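Local coordinates for protein 2-dehydropantoate 2-reductase (Geobacter metallireducens, PDB 3HN2) that probably catalyses the NADPH-dependent reduction of ketopantoate to pantoic acid, the second step in making (R)-pantoate for pantothenate biosynthesis, at residues Gly18-Leu21 against Gln22-Gly25. Numbering follows the deposited sequence.
Sequences GALL and QRSG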
loop_
_atom_site.group_PDB
_atom_site.type_symbol
_atom_site.label_atom_id
_atom_site.label_comp_id
_atom_site.label_asym_id
_atom_site.label_seq_id
_atom_site.Cartn_x
_atom_site.Cartn_y
_atom_site.Cartn_z
ATOM N N GLY A 18 1.993 23.302 -2.678
ATOM C CA GLY A 18 1.799 24.750 -2.643
ATOM C C GLY A 18 0.346 25.151 -2.467
ATOM O O GLY A 18 0.047 26.135 -1.784
ATOM N N ALA A 19 -0.552 24.385 -3.085
ATOM C CA ALA A 19 -1.990 24.615 -2.966
ATOM C C ALA A 19 -2.487 24.313 -1.562
ATOM O O ALA A 19 -3.361 25.011 -1.058
ATOM C CB ALA A 19 -2.754 23.792 -3.980
ATOM N N LEU A 20 -1.923 23.281 -0.938
ATOM C CA LEU A 20 -2.252 22.951 0.443
ATOM C C LEU A 20 -1.658 23.978 1.405
ATOM O O LEU A 20 -2.267 24.299 2.431
ATOM C CB LEU A 20 -1.778 21.540 0.811
ATOM C CG LEU A 20 -2.429 20.316 0.152
ATOM C CD1 LEU A 20 -1.775 19.060 0.685
ATOM C CD2 LEU A 20 -3.939 20.250 0.354
ATOM N N LEU A 21 -0.478 24.494 1.061
ATOM C CA LEU A 21 0.184 25.515 1.872
ATOM C C LEU A 21 -0.597 26.827 1.956
ATOM O O LEU A 21 -0.802 27.339 3.054
ATOM C CB LEU A 21 1.624 25.754 1.408
ATOM C CG LEU A 21 2.674 24.752 1.906
ATOM C CD1 LEU A 21 3.896 24.765 1.001
ATOM C CD2 LEU A 21 3.076 24.990 3.364
ATOM N N GLN A 22 -1.064 27.354 0.823
ATOM C CA GLN A 22 -1.864 28.586 0.860
ATOM C C GLN A 22 -3.307 28.373 1.330
ATOM O O GLN A 22 -3.931 29.310 1.829
ATOM C CB GLN A 22 -1.811 29.368 -0.462
ATOM C CG GLN A 22 -2.823 28.968 -1.519
ATOM C CD GLN A 22 -2.950 30.003 -2.627
ATOM O OE1 GLN A 22 -4.024 30.559 -2.844
ATOM N NE2 GLN A 22 -1.853 30.267 -3.330
ATOM N N ARG A 23 -3.820 27.147 1.188
ATOM C CA ARG A 23 -5.164 26.799 1.667
ATOM C C ARG A 23 -5.251 26.939 3.182
ATOM O O ARG A 23 -6.313 27.244 3.717
ATOM C CB ARG A 23 -5.545 25.380 1.245
ATOM C CG ARG A 23 -7.045 25.111 1.156
ATOM C CD ARG A 23 -7.580 24.359 2.368
ATOM N NE ARG A 23 -7.015 23.015 2.492
ATOM C CZ ARG A 23 -7.535 21.917 1.947
ATOM N NH1 ARG A 23 -6.940 20.745 2.126
ATOM N NH2 ARG A 23 -8.647 21.986 1.224
ATOM N N SER A 24 -4.123 26.724 3.857
ATOM C CA SER A 24 -4.003 26.963 5.294
ATOM C C SER A 24 -3.348 28.320 5.603
ATOM O O SER A 24 -2.850 28.547 6.708
ATOM C CB SER A 24 -3.229 25.826 5.954
ATOM O OG SER A 24 -1.998 25.628 5.296
ATOM N N GLY A 25 -3.353 29.214 4.621
ATOM C CA GLY A 25 -2.965 30.603 4.839
ATOM C C GLY A 25 -1.474 30.841 4.933
ATOM O O GLY A 25 -0.972 31.315 5.954
#
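Gln22 and Arg23 take up the backbone carbonyls of Gly18 and Ala19, the last two i to i+4 bonds of helix 14-23 before a weak one at Ser24. Gln22 N reaches Gly18 O at 3.1 Å with a nearly straight N-H...O angle of 165°. Arg23 N also lies 3.1 Å from Ala19 O, but its bond is bent to 140°. One step on, Ser24 N to Leu20 O has stretched to 3.4 Å and is weak. This decline coincides with Ser24 being the first residue to leave helical backbone angles. Gly25 follows with a positive phi, and its N bonds Gln22 O across a tight turn.

The Ser24 hydroxyl turns back on the same helix end. With chi1 at 53°, OG sits between its own N and carbonyl carbon and is directed over the last turn, 3.2 Å from Leu20 O and 3.1 Å from Leu21 O. Its single proton can serve either carbonyl, and the choice is not settled.

Among the side chains, that of Arg23 keeps company with Leu20, both heading off the same flank of the helix. Arg23 CG is anti to the backbone N, and bends at chi2 and chi3 fold the chain so that NH1 comes 3.5 Å from Leu20 CD2; the methyl meets the guanidinium obliquely.

The helix is the crossover of a Rossmann-type beta-alpha-beta unit between strands 5-8 and 28-31, consistent with NADP binding in this family. Leu21 and Gln22 touch Val28 of strand 28-31. Ala19 and Leu20 pack on Phe53 of strand 53-55, which also receives the Arg23 guanidinium in a cation-pi contact, while Ala19 additionally meets Leu44 and Val46 of strand 44-48.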